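Local structure of putative uncharacterized protein (Photobacterium profundum, 3R87) at residues E38-W50 and Q122-A134. The protein is probably a thioesterase of the 4-hydroxybenzoyl-CoA thioesterase family, with a hotdog fold, that hydrolyses acyl thioesters. Residues are numbered along the deposited sequence; the frame is centred on the assembly and turned at random.
Sequences EHVIDSDKLATLW and QPVPADILASMMA
Ser131 OG donates to Ile41 O at 2.6 Å, tilted 34° from the carbonyl plane. OG lies anti to the backbone N of Ser131 (chi1 -173°), which carries it to the break at Asp42, where helix 28-41 ends and Asp42, with positive phi, N-caps helix 43-53 through OD2 and Asp44 N. Water 3 donates both to Ser131 OG and to Asp42 OD1, so the serine hydroxyl and the capping carboxylate share a water bridge. The Lys45 chain passes close to Ser131, its CD 3.5 Å from Ser131 CB, a tight carbon pair. The chain then bends at its last torsion (chi4 -91°) and crosses Asp127 at about a right angle; in the modelled conformer of Asp127, one of two, NZ makes a salt bridge to OD2 at 3.2 Å on the syn side, while the bond to OD1 is weak. On the apolar side of the contact, Ile128 CD1 rests 3.8 Å from Ile41 CG2 and also touches Lys45 CB. Met132 lies side by side with Ile41, CG to CG1 at 3.9 Å, and Leu49 crosses Pro125 at about a right angle, CD1 to CG at 3.9 Å. Phe57 of strand 56-66 touches both Leu49 and Ile128. Asp127 binds magnesium in a crystal structure of this protein, although no metal is bound to this chain. Segments 43-50 and 126-133 run nearly antiparallel, axes 10.5 Å apart, packing the C-terminal helix beside the helix pair 28-41 and 43-53 of the hotdog fold.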
loop_
_atom_site.group_PDB
_atom_site.type_symbol
_atom_site.label_atom_id
_atom_site.label_comp_id
_atom_site.label_asym_id
_atom_site.label_seq_id
_atom_site.Cartn_x
_atom_site.Cartn_y
_atom_site.Cartn_z
ATOM N N GLU A 38 4.731 -9.163 14.772
ATOM C CA GLU A 38 3.558 -10.011 15.026
ATOM C C GLU A 38 3.922 -11.453 15.212
ATOM O O GLU A 38 3.348 -12.127 16.053
ATOM C CB GLU A 38 2.510 -9.888 13.918
ATOM C CG GLU A 38 1.905 -8.511 13.751
ATOM C CD GLU A 38 0.577 -8.572 13.064
ATOM O OE1 GLU A 38 -0.105 -9.608 13.067
ATOM O OE2 GLU A 38 0.112 -7.529 12.530
ATOM N N HIS A 39 4.869 -11.947 14.420
ATOM C CA HIS A 39 5.283 -13.344 14.541
ATOM C C HIS A 39 6.027 -13.608 15.829
ATOM O O HIS A 39 5.947 -14.720 16.345
ATOM C CB HIS A 39 6.079 -13.793 13.326
ATOM C CG HIS A 39 5.185 -14.015 12.148
ATOM N ND1 HIS A 39 4.597 -15.217 11.872
ATOM C CD2 HIS A 39 4.783 -13.197 11.163
ATOM C CE1 HIS A 39 3.815 -15.101 10.799
ATOM N NE2 HIS A 39 3.901 -13.857 10.352
ATOM N N VAL A 40 6.753 -12.636 16.389
ATOM C CA VAL A 40 7.363 -12.794 17.709
ATOM C C VAL A 40 6.277 -12.873 18.762
ATOM O O VAL A 40 6.320 -13.730 19.675
ATOM C CB VAL A 40 8.364 -11.700 18.004
ATOM C CG1 VAL A 40 8.860 -11.787 19.439
ATOM C CG2 VAL A 40 9.500 -11.727 17.049
ATOM N N ILE A 41 5.294 -11.984 18.688
ATOM C CA ILE A 41 4.262 -11.867 19.697
ATOM C C ILE A 41 3.227 -12.995 19.660
ATOM O O ILE A 41 2.789 -13.475 20.698
ATOM C CB ILE A 41 3.562 -10.494 19.561
ATOM C CG1 ILE A 41 4.524 -9.340 19.880
ATOM C CG2 ILE A 41 2.294 -10.448 20.446
ATOM C CD1 ILE A 41 4.024 -8.007 19.374
ATOM N N ASP A 42 2.882 -13.431 18.450
ATOM C CA ASP A 42 1.827 -14.354 18.073
ATOM C C ASP A 42 0.627 -13.520 17.645
ATOM O O ASP A 42 -0.047 -12.850 18.468
ATOM C CB ASP A 42 1.428 -15.343 19.182
ATOM C CG ASP A 42 0.505 -16.421 18.683
ATOM O OD1 ASP A 42 0.542 -17.467 19.302
ATOM O OD2 ASP A 42 -0.334 -16.208 17.917
ATOM N N SER A 43 0.306 -13.556 16.355
ATOM C CA SER A 43 -0.766 -12.735 15.846
ATOM C C SER A 43 -2.125 -13.127 16.418
ATOM O O SER A 43 -2.992 -12.286 16.536
ATOM C CB SER A 43 -0.767 -12.871 14.302
ATOM O OG SER A 43 -0.685 -14.228 13.905
ATOM N N ASP A 44 -2.329 -14.412 16.769
ATOM C CA ASP A 44 -3.571 -14.784 17.355
ATOM C C ASP A 44 -3.800 -14.131 18.701
ATOM O O ASP A 44 -4.902 -13.770 19.075
ATOM C CB ASP A 44 -3.646 -16.333 17.546
ATOM C CG ASP A 44 -3.942 -17.063 16.288
ATOM O OD1 ASP A 44 -4.430 -16.478 15.284
ATOM O OD2 ASP A 44 -3.832 -18.300 16.318
ATOM N N LYS A 45 -2.700 -13.990 19.456
ATOM C CA LYS A 45 -2.779 -13.273 20.745
ATOM C C LYS A 45 -3.050 -11.825 20.564
ATOM O O LYS A 45 -3.782 -11.228 21.320
ATOM C CB LYS A 45 -1.510 -13.447 21.549
ATOM C CG LYS A 45 -1.277 -14.909 21.947
ATOM C CD LYS A 45 -0.496 -15.022 23.058
ATOM C CE LYS A 45 -0.543 -16.518 23.468
ATOM N NZ LYS A 45 -1.624 -16.898 24.451
ATOM N N LEU A 46 -2.472 -11.200 19.499
ATOM C CA LEU A 46 -2.797 -9.815 19.211
ATOM C C LEU A 46 -4.294 -9.672 18.849
ATOM O O LEU A 46 -4.921 -8.730 19.272
ATOM C CB LEU A 46 -1.961 -9.322 18.034
ATOM C CG LEU A 46 -0.523 -9.121 18.330
ATOM C CD1 LEU A 46 0.229 -8.758 17.046
ATOM C CD2 LEU A 46 -0.256 -8.102 19.431
ATOM N N ALA A 47 -4.841 -10.590 18.043
ATOM C CA ALA A 47 -6.220 -10.484 17.661
ATOM C C ALA A 47 -7.108 -10.668 18.914
ATOM O O ALA A 47 -8.104 -9.940 18.980
ATOM C CB ALA A 47 -6.543 -11.521 16.619
ATOM N N THR A 48 -6.809 -11.657 19.756
ATOM C CA THR A 48 -7.620 -11.886 20.998
ATOM C C THR A 48 -7.513 -10.674 21.903
ATOM O O THR A 48 -8.536 -10.237 22.464
ATOM C CB THR A 48 -7.109 -13.148 21.699
ATOM O OG1 THR A 48 -7.278 -14.306 20.821
ATOM C CG2 THR A 48 -7.830 -13.373 23.020
ATOM N N LEU A 49 -6.328 -10.128 22.057
ATOM C CA LEU A 49 -6.153 -8.959 22.968
ATOM C C LEU A 49 -7.015 -7.770 22.464
ATOM O O LEU A 49 -7.666 -7.086 23.218
ATOM C CB LEU A 49 -4.673 -8.601 23.071
ATOM C CG LEU A 49 -4.305 -7.376 23.951
ATOM C CD1 LEU A 49 -4.569 -7.694 25.445
ATOM C CD2 LEU A 49 -2.896 -6.940 23.764
ATOM N N TRP A 50 -6.995 -7.550 21.126
ATOM C CA TRP A 50 -7.786 -6.420 20.566
ATOM C C TRP A 50 -9.317 -6.773 20.625
ATOM O O TRP A 50 -10.074 -5.895 21.078
ATOM C CB TRP A 50 -7.353 -6.301 19.117
ATOM C CG TRP A 50 -8.229 -5.277 18.404
ATOM C CD1 TRP A 50 -9.226 -5.521 17.480
ATOM C CD2 TRP A 50 -8.161 -3.874 18.577
ATOM N NE1 TRP A 50 -9.840 -4.382 17.191
ATOM C CE2 TRP A 50 -9.190 -3.308 17.770
ATOM C CE3 TRP A 50 -7.360 -3.001 19.355
ATOM C CZ2 TRP A 50 -9.447 -1.921 17.711
ATOM C CZ3 TRP A 50 -7.627 -1.571 19.299
ATOM C CH2 TRP A 50 -8.668 -1.085 18.471
ATOM N N GLN A 122 -0.733 1.689 28.416
ATOM C CA GLN A 122 -1.067 0.594 29.318
ATOM C C GLN A 122 0.216 -0.234 29.454
ATOM O O GLN A 122 1.047 -0.344 28.519
ATOM C CB GLN A 122 -2.145 -0.357 28.754
ATOM C CG GLN A 122 -3.462 0.407 28.475
ATOM C CD GLN A 122 -4.151 0.950 29.721
ATOM O OE1 GLN A 122 -4.836 2.035 29.666
ATOM N NE2 GLN A 122 -3.994 0.245 30.820
ATOM N N PRO A 123 0.383 -0.941 30.550
ATOM C CA PRO A 123 1.563 -1.890 30.682
ATOM C C PRO A 123 1.420 -3.054 29.599
ATOM O O PRO A 123 0.303 -3.439 29.271
ATOM C CB PRO A 123 1.374 -2.488 32.093
ATOM C CG PRO A 123 0.612 -1.391 32.790
ATOM C CD PRO A 123 -0.442 -0.921 31.783
ATOM N N VAL A 124 2.530 -3.615 29.136
ATOM C CA VAL A 124 2.456 -4.789 28.209
ATOM C C VAL A 124 1.816 -5.947 28.969
ATOM O O VAL A 124 2.282 -6.309 30.031
ATOM C CB VAL A 124 3.791 -5.317 27.673
ATOM C CG1 VAL A 124 3.596 -6.505 26.710
ATOM C CG2 VAL A 124 4.623 -4.216 27.017
ATOM N N PRO A 125 0.707 -6.542 28.465
ATOM C CA PRO A 125 0.070 -7.642 29.223
ATOM C C PRO A 125 1.016 -8.794 29.436
ATOM O O PRO A 125 1.776 -9.193 28.552
ATOM C CB PRO A 125 -1.113 -7.997 28.320
ATOM C CG PRO A 125 -1.433 -6.739 27.559
ATOM C CD PRO A 125 -0.059 -6.135 27.255
ATOM N N ALA A 126 0.930 -9.442 30.618
ATOM C CA ALA A 126 1.778 -10.592 30.907
ATOM C C ALA A 126 1.630 -11.713 29.877
ATOM O O ALA A 126 2.596 -12.378 29.556
ATOM C CB ALA A 126 1.407 -11.205 32.287
ATOM N N ASP A 127 0.438 -11.925 29.360
ATOM C CA ASP A 127 0.294 -13.005 28.385
ATOM C C ASP A 127 0.994 -12.730 27.082
ATOM O O ASP A 127 1.503 -13.675 26.442
ATOM C CB ASP A 127 -1.140 -13.168 28.044
ATOM C CG ASP A 127 -1.392 -14.463 27.245
ATOM O OD1 ASP A 127 -0.940 -15.598 27.582
ATOM O OD2 ASP A 127 -2.063 -14.322 26.211
ATOM N N ILE A 128 1.085 -11.449 26.710
ATOM C CA ILE A 128 1.869 -11.058 25.538
ATOM C C ILE A 128 3.329 -11.276 25.817
ATOM O O ILE A 128 4.057 -11.842 25.004
ATOM C CB ILE A 128 1.547 -9.627 25.123
ATOM C CG1 ILE A 128 0.102 -9.491 24.642
ATOM C CG2 ILE A 128 2.550 -9.141 24.094
ATOM C CD1 ILE A 128 -0.211 -10.212 23.352
ATOM N N LEU A 129 3.791 -10.798 27.016
ATOM C CA LEU A 129 5.209 -11.003 27.333
ATOM C C LEU A 129 5.538 -12.507 27.395
ATOM O O LEU A 129 6.578 -12.910 26.907
ATOM C CB LEU A 129 5.547 -10.355 28.692
ATOM C CG LEU A 129 5.429 -8.815 28.799
ATOM C CD1 LEU A 129 5.530 -8.322 30.291
ATOM C CD2 LEU A 129 6.486 -8.231 27.892
ATOM N N ALA A 130 4.638 -13.290 27.917
ATOM C CA ALA A 130 4.881 -14.755 27.969
ATOM C C ALA A 130 5.058 -15.320 26.583
ATOM O O ALA A 130 5.930 -16.147 26.358
ATOM C CB ALA A 130 3.730 -15.421 28.677
ATOM N N SER A 131 4.174 -14.878 25.673
ATOM C CA SER A 131 4.198 -15.371 24.326
ATOM C C SER A 131 5.534 -14.985 23.681
ATOM O O SER A 131 6.131 -15.721 22.911
ATOM C CB SER A 131 2.963 -14.921 23.555
ATOM O OG SER A 131 2.888 -15.500 22.330
ATOM N N MET A 132 5.895 -13.712 23.872
ATOM C CA MET A 132 7.140 -13.198 23.300
ATOM C C MET A 132 8.327 -13.958 23.772
ATOM O O MET A 132 9.257 -14.193 22.975
ATOM C CB MET A 132 7.354 -11.730 23.695
ATOM C CG MET A 132 6.373 -10.775 22.986
ATOM S SD MET A 132 6.324 -9.122 23.666
ATOM C CE MET A 132 8.032 -8.567 23.479
ATOM N N MET A 133 8.369 -14.364 25.036
ATOM C CA MET A 133 9.508 -15.059 25.578
ATOM C C MET A 133 9.365 -16.598 25.441
ATOM O O MET A 133 10.277 -17.359 25.790
ATOM C CB MET A 133 9.672 -14.649 27.037
ATOM C CG MET A 133 10.330 -13.213 27.128
ATOM S SD MET A 133 9.945 -12.827 28.813
ATOM C CE MET A 133 11.494 -13.468 29.395
ATOM N N ALA A 134 8.236 -17.142 24.969
ATOM C CA ALA A 134 8.040 -18.634 24.834
ATOM C C ALA A 134 8.985 -19.280 23.825
ATOM O O ALA A 134 9.504 -18.613 22.939
ATOM C CB ALA A 134 6.580 -18.913 24.452
HETATM O O HOH W 1 5.124 -16.193 20.038
HETATM O O HOH W 2 8.291 -15.530 20.305
HETATM O O HOH W 3 2.494 -17.980 21.567
#